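Long-range contacts in ammonium transporter (Kuenenia stuttgartiensis, PDB 6EU6), which probably senses ammonium in the membrane through an ammonium-transporter-type domain and passes the signal on to a histidine kinase: residues Ser37-Ser42 / Arg397-Ala402; Gly175-Ala180 / Met376-Cys381; Pro187-Tyr192 / Arg387-Pro392. One frame throughout, in Å; residues are numbered along the deposited sequence.

Contact 1: residues Ser37-Ser42 / Arg397-Ala402; sequences SKNAIS and RGLNVA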
loop_
_atom_site.group_PDB
_atom_site.type_symbol
_atom_site.label_atom_id
_atom_site.label_comp_id
_atom_site.label_asym_id
_atom_site.label_seq_id
_atom_site.Cartn_x
_atom_site.Cartn_y
_atom_site.Cartn_z
ATOM N N SER A 37 -9.520 -15.851 15.972
ATOM C CA SER A 37 -10.255 -15.982 14.740
ATOM C C SER A 37 -11.773 -15.702 14.849
ATOM O O SER A 37 -12.331 -14.985 14.005
ATOM C CB SER A 37 -9.921 -17.359 14.142
ATOM O OG SER A 37 -11.043 -17.800 13.505
ATOM N N LYS A 38 -12.443 -16.119 15.934
ATOM C CA LYS A 38 -13.872 -15.805 16.137
ATOM C C LYS A 38 -14.286 -14.342 16.326
ATOM O O LYS A 38 -15.513 -14.010 16.395
ATOM C CB LYS A 38 -14.408 -16.603 17.324
ATOM C CG LYS A 38 -13.790 -16.213 18.635
ATOM C CD LYS A 38 -14.291 -17.103 19.752
ATOM C CE LYS A 38 -13.672 -16.678 21.039
ATOM N NZ LYS A 38 -14.178 -17.515 22.129
ATOM N N ASN A 39 -13.311 -13.474 16.501
ATOM C CA ASN A 39 -13.567 -12.064 16.700
ATOM C C ASN A 39 -13.078 -11.146 15.584
ATOM O O ASN A 39 -13.152 -9.930 15.732
ATOM C CB ASN A 39 -12.859 -11.637 18.006
ATOM C CG ASN A 39 -13.508 -12.263 19.235
ATOM O OD1 ASN A 39 -14.709 -12.321 19.342
ATOM N ND2 ASN A 39 -12.689 -12.757 20.152
ATOM N N ALA A 40 -12.482 -11.731 14.527
ATOM C CA ALA A 40 -11.824 -10.997 13.453
ATOM C C ALA A 40 -12.756 -10.027 12.769
ATOM O O ALA A 40 -12.350 -8.940 12.401
ATOM C CB ALA A 40 -11.336 -11.977 12.402
ATOM N N ILE A 41 -14.032 -10.408 12.616
ATOM C CA ILE A 41 -15.018 -9.511 12.016
ATOM C C ILE A 41 -15.193 -8.287 12.867
ATOM O O ILE A 41 -15.223 -7.150 12.299
ATOM C CB ILE A 41 -16.390 -10.236 11.726
ATOM C CG1 ILE A 41 -16.153 -11.431 10.761
ATOM C CG2 ILE A 41 -17.399 -9.262 11.113
ATOM C CD1 ILE A 41 -17.386 -12.347 10.593
ATOM N N SER A 42 -15.364 -8.426 14.193
ATOM C CA SER A 42 -15.700 -7.255 14.983
ATOM C C SER A 42 -14.513 -6.294 14.956
ATOM O O SER A 42 -14.669 -5.104 14.954
ATOM C CB SER A 42 -15.996 -7.528 16.464
ATOM O OG SER A 42 -14.910 -8.181 17.058
ATOM N N ARG A 397 -18.620 -17.257 22.458
ATOM C CA ARG A 397 -19.041 -17.551 21.108
ATOM C C ARG A 397 -18.232 -16.725 20.090
ATOM O O ARG A 397 -17.962 -17.173 19.010
ATOM C CB ARG A 397 -20.511 -17.217 20.960
ATOM C CG ARG A 397 -21.284 -18.236 20.137
ATOM C CD ARG A 397 -22.675 -18.442 20.722
ATOM N NE ARG A 397 -23.352 -17.154 20.890
ATOM C CZ ARG A 397 -24.125 -16.825 21.925
ATOM N NH1 ARG A 397 -24.679 -15.612 21.985
ATOM N NH2 ARG A 397 -24.343 -17.694 22.903
ATOM N N GLY A 398 -17.887 -15.491 20.422
ATOM C CA GLY A 398 -17.237 -14.640 19.455
ATOM C C GLY A 398 -18.106 -13.453 19.139
ATOM O O GLY A 398 -19.330 -13.572 19.061
ATOM N N LEU A 399 -17.500 -12.297 18.940
ATOM C CA LEU A 399 -18.252 -11.099 18.625
ATOM C C LEU A 399 -18.772 -11.125 17.207
ATOM O O LEU A 399 -19.642 -10.366 16.848
ATOM C CB LEU A 399 -17.446 -9.852 18.868
ATOM C CG LEU A 399 -16.985 -9.665 20.288
ATOM C CD1 LEU A 399 -16.179 -8.414 20.398
ATOM C CD2 LEU A 399 -18.178 -9.541 21.179
ATOM N N ASN A 400 -18.224 -12.011 16.402
ATOM C CA ASN A 400 -18.703 -12.176 15.024
ATOM C C ASN A 400 -20.055 -12.874 15.098
ATOM O O ASN A 400 -20.128 -14.064 14.846
ATOM C CB ASN A 400 -17.765 -13.088 14.221
ATOM C CG ASN A 400 -16.334 -12.586 14.170
ATOM O OD1 ASN A 400 -16.029 -11.505 14.634
ATOM N ND2 ASN A 400 -15.457 -13.395 13.607
ATOM N N VAL A 401 -21.136 -12.169 15.412
ATOM C CA VAL A 401 -22.385 -12.886 15.621
ATOM C C VAL A 401 -23.349 -12.723 14.483
ATOM O O VAL A 401 -23.658 -13.673 13.825
ATOM C CB VAL A 401 -23.045 -12.551 16.966
ATOM C CG1 VAL A 401 -23.820 -13.768 17.461
ATOM C CG2 VAL A 401 -22.014 -12.157 18.008
ATOM N N ALA A 402 -23.784 -11.509 14.241
ATOM C CA ALA A 402 -24.688 -11.250 13.144
ATOM C C ALA A 402 -24.340 -11.855 11.793
ATOM O O ALA A 402 -25.272 -12.320 11.155
ATOM C CB ALA A 402 -24.973 -9.772 13.004
#
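N39 and N400 each reach across to a backbone N-H of the opposite segment, and these two amide side chains carry the polar part of the contact. The OD1 of N39 accepts from L399 N at 2.8 Å, an almost linear bond (172° at the hydrogen) whose donor lies nearly in line with the C=O. CB of N39 points away from 397-402; CG is anti to the carbonyl carbon (chi1 -68°), and from there OD1 comes back to L399. The other half of the amide is also used, since ND2 donates to E117. In return, OD1 of N400 accepts from S42 N at 3.2 Å, the donor tilted out of the amide plane. S42 N also makes a weak bond to N39 O, and S42 OG donates to that same carbonyl at 2.8 Å; a serine suits the spot because its short hydroxyl can reach back to the carbonyl three residues earlier. This is the first turn of helix 40-67, whose N-terminal N-H groups would attract an acceptor such as the side-chain oxygen of N400. Against it lies a C-terminal tail that has just left helix 392-397 at G398 and makes an inverse gamma turn centred on N400. G398 has a positive phi (116°) at which a CB would be jammed against the preceding carbonyl, hence glycine. K38 lays its extended chain past that residue, CD 3.9 Å from G398 CA, and NZ donates to K396 O at the end of the same helix. Apolar atoms fill in: I41 sets CD1 3.7 Å from N400 CB while packing on V206 of the second subunit, and L399 CB lies 3.6 Å from S42 CB. A sulfate ion, probably from crystallisation, sits about 3 Å from the S42 side chain.

Contact 2: residues Gly175-Ala180 / Met376-Cys381; sequences GWFAMA and MLFFLC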
loop_
_atom_site.group_PDB
_atom_site.type_symbol
_atom_site.label_atom_id
_atom_site.label_comp_id
_atom_site.label_asym_id
_atom_site.label_seq_id
_atom_site.Cartn_x
_atom_site.Cartn_y
_atom_site.Cartn_z
ATOM N N GLY A 175 -2.249 5.589 23.915
ATOM C CA GLY A 175 -1.942 4.375 24.648
ATOM C C GLY A 175 -2.483 4.442 26.111
ATOM O O GLY A 175 -2.983 3.448 26.610
ATOM N N TRP A 176 -2.378 5.601 26.771
ATOM C CA TRP A 176 -2.899 5.772 28.146
ATOM C C TRP A 176 -4.434 5.782 28.185
ATOM O O TRP A 176 -5.061 5.237 29.111
ATOM C CB TRP A 176 -2.316 7.051 28.810
ATOM C CG TRP A 176 -0.826 7.079 28.897
ATOM C CD1 TRP A 176 -0.026 8.163 28.676
ATOM C CD2 TRP A 176 0.065 5.989 29.166
ATOM N NE1 TRP A 176 1.276 7.816 28.793
ATOM C CE2 TRP A 176 1.377 6.513 29.136
ATOM C CE3 TRP A 176 -0.104 4.648 29.521
ATOM C CZ2 TRP A 176 2.489 5.740 29.348
ATOM C CZ3 TRP A 176 1.016 3.888 29.761
ATOM C CH2 TRP A 176 2.286 4.432 29.655
ATOM N N PHE A 177 -5.059 6.333 27.149
ATOM C CA PHE A 177 -6.492 6.214 26.996
ATOM C C PHE A 177 -6.911 4.767 26.824
ATOM O O PHE A 177 -7.839 4.298 27.486
ATOM C CB PHE A 177 -6.949 7.051 25.809
ATOM C CG PHE A 177 -8.444 7.177 25.693
ATOM C CD1 PHE A 177 -9.193 7.824 26.674
ATOM C CD2 PHE A 177 -9.122 6.624 24.594
ATOM C CE1 PHE A 177 -10.592 7.913 26.572
ATOM C CE2 PHE A 177 -10.498 6.751 24.476
ATOM C CZ PHE A 177 -11.240 7.375 25.488
ATOM N N ALA A 178 -6.188 4.036 25.979
ATOM C CA ALA A 178 -6.413 2.638 25.807
ATOM C C ALA A 178 -6.213 1.946 27.176
ATOM O O ALA A 178 -6.919 1.004 27.488
ATOM C CB ALA A 178 -5.422 2.047 24.797
ATOM N N MET A 179 -5.186 2.342 27.935
ATOM C CA MET A 179 -4.925 1.632 29.174
ATOM C C MET A 179 -6.104 1.787 30.183
ATOM O O MET A 179 -6.499 0.801 30.830
ATOM C CB MET A 179 -3.661 2.135 29.851
ATOM C CG MET A 179 -3.411 1.438 31.167
ATOM S SD MET A 179 -1.782 1.920 31.776
ATOM C CE MET A 179 -2.188 3.252 32.811
ATOM N N ALA A 180 -6.638 3.003 30.298
ATOM C CA ALA A 180 -7.836 3.188 31.082
ATOM C C ALA A 180 -8.979 2.348 30.598
ATOM O O ALA A 180 -9.752 1.760 31.381
ATOM C CB ALA A 180 -8.247 4.659 31.088
ATOM N N MET A 376 -10.058 7.289 32.570
ATOM C CA MET A 376 -10.739 6.623 33.721
ATOM C C MET A 376 -12.116 7.248 34.042
ATOM O O MET A 376 -13.119 6.529 34.171
ATOM C CB MET A 376 -9.871 6.587 34.980
ATOM C CG MET A 376 -8.690 5.626 34.898
ATOM S SD MET A 376 -9.086 3.860 34.657
ATOM C CE MET A 376 -9.831 3.554 36.260
ATOM N N LEU A 377 -12.179 8.569 34.110
ATOM C CA LEU A 377 -13.424 9.254 34.373
ATOM C C LEU A 377 -14.457 8.983 33.288
ATOM O O LEU A 377 -15.643 8.737 33.537
ATOM C CB LEU A 377 -13.154 10.765 34.537
ATOM C CG LEU A 377 -12.458 11.016 35.896
ATOM C CD1 LEU A 377 -11.910 12.427 36.123
ATOM C CD2 LEU A 377 -13.438 10.675 37.012
ATOM N N PHE A 378 -13.985 8.998 32.060
ATOM C CA PHE A 378 -14.902 8.810 30.919
ATOM C C PHE A 378 -15.494 7.448 30.948
ATOM O O PHE A 378 -16.721 7.327 30.846
ATOM C CB PHE A 378 -14.209 9.085 29.584
ATOM C CG PHE A 378 -15.066 8.789 28.412
ATOM C CD1 PHE A 378 -15.996 9.712 27.971
ATOM C CD2 PHE A 378 -14.983 7.556 27.794
ATOM C CE1 PHE A 378 -16.880 9.408 26.916
ATOM C CE2 PHE A 378 -15.800 7.270 26.703
ATOM C CZ PHE A 378 -16.774 8.198 26.280
ATOM N N PHE A 379 -14.663 6.417 31.136
ATOM C CA PHE A 379 -15.224 5.072 31.166
ATOM C C PHE A 379 -15.997 4.754 32.460
ATOM O O PHE A 379 -16.883 3.912 32.408
ATOM C CB PHE A 379 -14.194 3.991 30.858
ATOM C CG PHE A 379 -13.776 4.029 29.415
ATOM C CD1 PHE A 379 -14.648 3.549 28.424
ATOM C CD2 PHE A 379 -12.574 4.541 29.039
ATOM C CE1 PHE A 379 -14.335 3.641 27.074
ATOM C CE2 PHE A 379 -12.233 4.630 27.677
ATOM C CZ PHE A 379 -13.108 4.152 26.701
ATOM N N LEU A 380 -15.680 5.438 33.555
ATOM C CA LEU A 380 -16.480 5.323 34.774
ATOM C C LEU A 380 -17.843 5.886 34.521
ATOM O O LEU A 380 -18.822 5.251 34.846
ATOM C CB LEU A 380 -15.849 6.064 35.955
ATOM C CG LEU A 380 -14.726 5.296 36.642
ATOM C CD1 LEU A 380 -13.922 6.269 37.484
ATOM C CD2 LEU A 380 -15.168 4.072 37.490
ATOM N N CYS A 381 -17.924 7.064 33.917
ATOM C CA CYS A 381 -19.222 7.676 33.641
ATOM C C CYS A 381 -19.968 6.905 32.621
ATOM O O CYS A 381 -21.151 6.683 32.801
ATOM C CB CYS A 381 -19.135 9.123 33.199
ATOM S SG CYS A 381 -18.342 10.116 34.472
#
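A180 and M376 bring their CA atoms to 5.2 Å where helical segments 175-180 and 376-381, running the same general way at 35°, have axes 9.7 Å apart. The small methyl of A180 permits this approach: CB points toward the other helix and rests 3.5 Å from M376 N, against the backbone. M376 then closes over the alanine from the side. Its flexible, unbranched chain bends at chi2 and chi3, and SD comes to 3.8 Å from A180 CB, while M184, further along helix 167-185, also packs on the methionine. One turn before A180, F177 supplies the bulk needed to span the gap. Its CG is anti to the backbone N (chi1 -171°); CB does not point directly at the partner, but the end of the ring comes nearer, with CZ 3.6 Å from CE2 of F379. The two side chains cross at about a right angle, yet their rings are neither stacked nor edge-to-face: the planes are inclined by 39° with centroids 5.4 Å apart. F378 makes a third member of the cluster. Its CD2 lies 3.8 Å above the centre of the F379 ring, and the same atom approaches the edge of the F177 ring at 4.4 Å from CZ. F378 stacks in turn with F130 of helix 121-144, which also packs on F177, and that helix thereby contributes to the group. No hydrogen bond joins the segments, as suits a buried apolar seam whose backbone polar groups bond along their own helices. This is helix-helix packing within the helical bundle of the Amt fold, in which a small residue lets two helices come close; it joins helix 167-185 to 353-385, the last long helix of the chain.

Contact 3: residues Pro187-Tyr192 / Arg387-Pro392; sequences PRIDKY and RLRVTP. With LMT (dodecyl-beta-D-maltoside), chain E; ZDM (nonyl 4-O-alpha-D-glucopyranosyl-beta-D-glucopyranoside), chain D.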
loop_
_atom_site.group_PDB
_atom_site.type_symbol
_atom_site.label_atom_id
_atom_site.label_comp_id
_atom_site.label_asym_id
_atom_site.label_seq_id
_atom_site.Cartn_x
_atom_site.Cartn_y
_atom_site.Cartn_z
ATOM N N PRO A 187 -10.266 -7.871 32.087
ATOM C CA PRO A 187 -9.623 -8.868 31.210
ATOM C C PRO A 187 -10.555 -9.770 30.466
ATOM O O PRO A 187 -11.741 -9.920 30.786
ATOM C CB PRO A 187 -8.767 -9.724 32.178
ATOM C CG PRO A 187 -8.902 -9.046 33.537
ATOM C CD PRO A 187 -10.149 -8.218 33.506
ATOM N N ARG A 188 -10.027 -10.375 29.428
ATOM C CA ARG A 188 -10.813 -11.367 28.732
ATOM C C ARG A 188 -11.091 -12.519 29.738
ATOM O O ARG A 188 -10.246 -12.856 30.591
ATOM C CB ARG A 188 -10.053 -11.864 27.478
ATOM C CG ARG A 188 -9.931 -10.817 26.357
ATOM C CD ARG A 188 -9.054 -11.283 25.223
ATOM N NE ARG A 188 -7.649 -11.186 25.665
ATOM C CZ ARG A 188 -6.589 -11.464 24.907
ATOM N NH1 ARG A 188 -6.716 -11.775 23.611
ATOM N NH2 ARG A 188 -5.417 -11.299 25.420
ATOM N N ILE A 189 -12.262 -13.105 29.629
ATOM C CA ILE A 189 -12.636 -14.203 30.487
ATOM C C ILE A 189 -11.610 -15.295 30.681
ATOM O O ILE A 189 -11.368 -15.723 31.805
ATOM C CB ILE A 189 -13.965 -14.895 30.094
ATOM C CG1 ILE A 189 -13.843 -15.533 28.730
ATOM C CG2 ILE A 189 -15.113 -13.924 30.268
ATOM C CD1 ILE A 189 -15.135 -15.977 28.104
ATOM N N ASP A 190 -10.999 -15.829 29.665
ATOM C CA ASP A 190 -10.039 -16.925 30.059
ATOM C C ASP A 190 -8.606 -16.450 30.069
ATOM O O ASP A 190 -7.714 -17.239 29.809
ATOM C CB ASP A 190 -10.179 -18.042 29.049
ATOM C CG ASP A 190 -10.414 -17.488 27.635
ATOM O OD1 ASP A 190 -10.281 -16.209 27.464
ATOM O OD2 ASP A 190 -10.815 -18.297 26.751
ATOM N N LYS A 191 -8.342 -15.162 30.343
ATOM C CA LYS A 191 -6.966 -14.706 30.220
ATOM C C LYS A 191 -6.091 -15.233 31.385
ATOM O O LYS A 191 -4.933 -15.628 31.188
ATOM C CB LYS A 191 -6.923 -13.159 30.195
ATOM C CG LYS A 191 -5.512 -12.553 30.252
ATOM C CD LYS A 191 -4.653 -13.032 29.084
ATOM C CE LYS A 191 -3.233 -12.515 29.226
ATOM N NZ LYS A 191 -2.370 -12.946 28.094
ATOM N N TYR A 192 -6.631 -15.098 32.603
ATOM C CA TYR A 192 -5.831 -15.439 33.784
ATOM C C TYR A 192 -6.355 -16.664 34.474
ATOM O O TYR A 192 -7.540 -16.825 34.578
ATOM C CB TYR A 192 -5.854 -14.282 34.750
ATOM C CG TYR A 192 -5.232 -13.040 34.137
ATOM C CD1 TYR A 192 -3.886 -13.027 33.777
ATOM C CD2 TYR A 192 -5.990 -11.911 33.853
ATOM C CE1 TYR A 192 -3.293 -11.901 33.177
ATOM C CE2 TYR A 192 -5.403 -10.751 33.278
ATOM C CZ TYR A 192 -4.020 -10.770 32.956
ATOM O OH TYR A 192 -3.337 -9.698 32.395
ATOM N N ARG A 387 -23.120 -0.861 30.072
ATOM C CA ARG A 387 -22.080 -1.828 30.416
ATOM C C ARG A 387 -20.980 -1.851 29.293
ATOM O O ARG A 387 -21.250 -1.708 28.107
ATOM C CB ARG A 387 -22.636 -3.226 30.719
ATOM C CG ARG A 387 -23.005 -3.470 32.200
ATOM C CD ARG A 387 -21.932 -3.125 33.257
ATOM N NE ARG A 387 -20.736 -4.004 33.233
ATOM C CZ ARG A 387 -19.491 -3.662 32.848
ATOM N NH1 ARG A 387 -19.188 -2.458 32.472
ATOM N NH2 ARG A 387 -18.521 -4.535 32.882
ATOM N N LEU A 388 -19.742 -1.971 29.739
ATOM C CA LEU A 388 -18.587 -1.793 28.882
ATOM C C LEU A 388 -18.282 -3.089 28.188
ATOM O O LEU A 388 -17.664 -3.044 27.095
ATOM C CB LEU A 388 -17.353 -1.300 29.689
ATOM C CG LEU A 388 -17.498 0.008 30.436
ATOM C CD1 LEU A 388 -16.219 0.369 31.152
ATOM C CD2 LEU A 388 -18.030 1.136 29.534
ATOM N N ARG A 389 -18.580 -4.223 28.847
ATOM C CA ARG A 389 -18.319 -5.517 28.239
ATOM C C ARG A 389 -19.525 -6.162 27.626
ATOM O O ARG A 389 -20.662 -5.878 27.993
ATOM C CB ARG A 389 -17.831 -6.561 29.180
ATOM C CG ARG A 389 -16.858 -6.192 30.166
ATOM C CD ARG A 389 -16.701 -7.350 31.121
ATOM N NE ARG A 389 -16.121 -8.570 30.551
ATOM C CZ ARG A 389 -14.852 -8.967 30.640
ATOM N NH1 ARG A 389 -13.895 -8.217 31.198
ATOM N NH2 ARG A 389 -14.522 -10.134 30.155
ATOM N N VAL A 390 -19.264 -7.097 26.732
ATOM C CA VAL A 390 -20.298 -7.998 26.254
ATOM C C VAL A 390 -20.517 -9.110 27.302
ATOM O O VAL A 390 -19.715 -9.285 28.238
ATOM C CB VAL A 390 -19.981 -8.601 24.862
ATOM C CG1 VAL A 390 -19.683 -7.529 23.864
ATOM C CG2 VAL A 390 -18.822 -9.639 24.910
ATOM N N THR A 391 -21.593 -9.886 27.145
ATOM C CA THR A 391 -21.875 -10.971 28.109
ATOM C C THR A 391 -20.849 -12.072 27.925
ATOM O O THR A 391 -20.239 -12.220 26.850
ATOM C CB THR A 391 -23.297 -11.548 27.954
ATOM O OG1 THR A 391 -23.413 -12.214 26.678
ATOM C CG2 THR A 391 -24.326 -10.413 28.016
ATOM N N PRO A 392 -20.625 -12.862 28.975
ATOM C CA PRO A 392 -19.653 -13.917 28.838
ATOM C C PRO A 392 -19.994 -14.896 27.714
ATOM O O PRO A 392 -19.070 -15.450 27.074
ATOM C CB PRO A 392 -19.731 -14.610 30.201
ATOM C CG PRO A 392 -20.098 -13.530 31.136
ATOM C CD PRO A 392 -21.175 -12.829 30.337
HETATM C C1B LMT E . -22.941 -5.393 23.930
HETATM C C2B LMT E . -23.493 -6.855 23.987
HETATM C C3B LMT E . -24.759 -6.906 24.833
HETATM C C4B LMT E . -24.351 -6.401 26.186
HETATM C C5B LMT E . -23.904 -4.965 26.129
HETATM C C6B LMT E . -23.630 -4.478 27.563
HETATM O O1B LMT E . -23.893 -4.545 23.297
HETATM O O2B LMT E . -23.854 -7.352 22.691
HETATM O O3B LMT E . -25.314 -8.214 25.025
HETATM O "O4'" LMT E . -25.452 -6.523 27.096
HETATM O O5B LMT E . -22.754 -4.862 25.242
HETATM O O6B LMT E . -23.185 -5.539 28.483
HETATM C "C1'" LMT E . -24.509 -2.187 19.989
HETATM C "C2'" LMT E . -23.810 -3.486 19.857
HETATM C "C3'" LMT E . -24.026 -4.350 21.016
HETATM C "C4'" LMT E . -23.495 -3.713 22.218
HETATM C "C5'" LMT E . -24.077 -2.282 22.322
HETATM C "C6'" LMT E . -23.422 -1.537 23.465
HETATM O "O1'" LMT E . -24.298 -1.417 18.826
HETATM O "O2'" LMT E . -24.348 -4.204 18.782
HETATM O "O3'" LMT E . -23.352 -5.587 20.895
HETATM O "O5'" LMT E . -23.951 -1.539 21.119
HETATM O "O6'" LMT E . -21.984 -1.609 23.504
HETATM C C1 LMT E . -24.974 -0.132 18.887
HETATM C C2 LMT E . -24.881 0.578 17.528
HETATM C C3 LMT E . -25.368 2.024 17.552
HETATM C C4 LMT E . -25.272 2.715 16.169
HETATM C C5 LMT E . -24.221 3.831 16.107
HETATM C C6 LMT E . -24.601 5.123 15.387
HETATM C C7 LMT E . -23.328 5.918 15.032
HETATM C C8 LMT E . -23.306 7.363 15.521
HETATM C C9 LMT E . -22.011 8.143 15.171
HETATM C C10 LMT E . -22.144 9.703 15.323
HETATM C C11 LMT E . -20.940 10.508 15.921
HETATM C C12 LMT E . -20.164 11.467 14.995
HETATM C C1 ZDM D . -5.312 -5.300 39.440
HETATM O O1 ZDM D . -7.849 -10.443 38.307
HETATM C C2 ZDM D . -5.456 -6.821 39.664
HETATM O O2 ZDM D . -5.633 -13.411 38.626
HETATM C C3 ZDM D . -6.417 -7.659 38.767
HETATM O O3 ZDM D . -6.183 -9.739 41.629
HETATM C C4 ZDM D . -7.048 -6.823 37.643
HETATM O O4 ZDM D . -4.797 -11.987 40.734
HETATM C C5 ZDM D . -6.846 -10.557 40.653
HETATM O O5 ZDM D . -7.398 -5.561 38.177
HETATM C C6 ZDM D . -6.408 -4.616 38.565
HETATM O O6 ZDM D . -8.962 -11.923 36.249
HETATM C C7 ZDM D . -5.822 -11.410 39.914
HETATM O O7 ZDM D . -7.444 -8.318 39.541
HETATM C C8 ZDM D . -6.580 -12.453 39.128
HETATM C C9 ZDM D . -7.331 -11.740 37.989
HETATM C C10 ZDM D . -7.410 -9.745 39.504
HETATM C C11 ZDM D . -8.544 -12.514 37.489
HETATM O O16 ZDM D . -6.171 -3.822 37.376
HETATM C C18 ZDM D . -5.012 -3.035 37.100
HETATM C C19 ZDM D . -4.741 -1.957 38.128
HETATM C C22 ZDM D . -4.270 -0.652 37.504
HETATM C C25 ZDM D . -2.829 -0.320 37.832
HETATM C C28 ZDM D . -2.271 0.861 37.025
HETATM C C31 ZDM D . -2.483 2.205 37.702
HETATM C C34 ZDM D . -1.456 3.232 37.283
HETATM O O49 ZDM D . -3.931 -5.039 39.125
HETATM O O55 ZDM D . -5.844 -6.928 41.022
HETATM C C57 ZDM D . -8.344 -7.440 37.096
HETATM O O61 ZDM D . -8.033 -8.690 36.479
#
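R389 grips the carbonyl of P187 in a surface contact between two loops: segment 187-192 follows helix 167-185, and segment 387-392 leads from helix 353-385 into helix 392-397. The guanidinium comes end-on, with NH1 at 2.8 Å and NH2 at 2.9 Å from the single atom P187 O. That oxygen lies in the guanidinium plane, within 1°, whereas NH1 stands 35° above the carbonyl plane of P187 and NH2 is tilted from it by only 19°. An arginine suits the place because its many N-H groups serve several acceptors at once: NH1 also donates to V185 O at the end of helix 167-185, and NH2 forms a salt bridge with E395. The same carboxylate accepts from I189 N through its other oxygen, and so holds both sides of the contact together. I189 lays CG2 3.8 Å from R389 NH2 and its CD1 lies 4.1 Å from P392 O, the branched side chain lying beside the guanidinium. The loop itself is bent by a type I turn from R188 to K191, and R188 points elsewhere, to salt bridges with D317 and E117. Beyond the arginine, T391 is the N-cap of helix 392-397. Two detergents border the contact: the maltoside LMT donates from O6B to R389 O at 2.6 Å, while P187 CG lies 3.1 Å from O61 of ZDM. An arginine bridging the loops after helices 167-185 and 353-385 thus ties two helix ends of the Amt fold at its surface, beside the ZDM pocket, to which P187 and Y192 belong.

Contacts 1 and 3 are neighbours, with centres about 14 Å apart, and they flank the short helix 392-397: L399 CD2 packs on V390 CG1 at 3.7 Å. E117 joins them further, accepting from N39 in contact 1 and pairing with R188 in contact 3. Contact 2 lies deeper, its centre about 24 Å from that of contact 1 and 17 Å from that of contact 3, which it meets where L388 CD1 touches F379 O at 3.8 Å. Both helices of contact 2 run on into the loops of contact 3. The ZDM pocket is bordered by contact 3, and the M376 side chain of contact 2 comes within about 7 Å of the detergent.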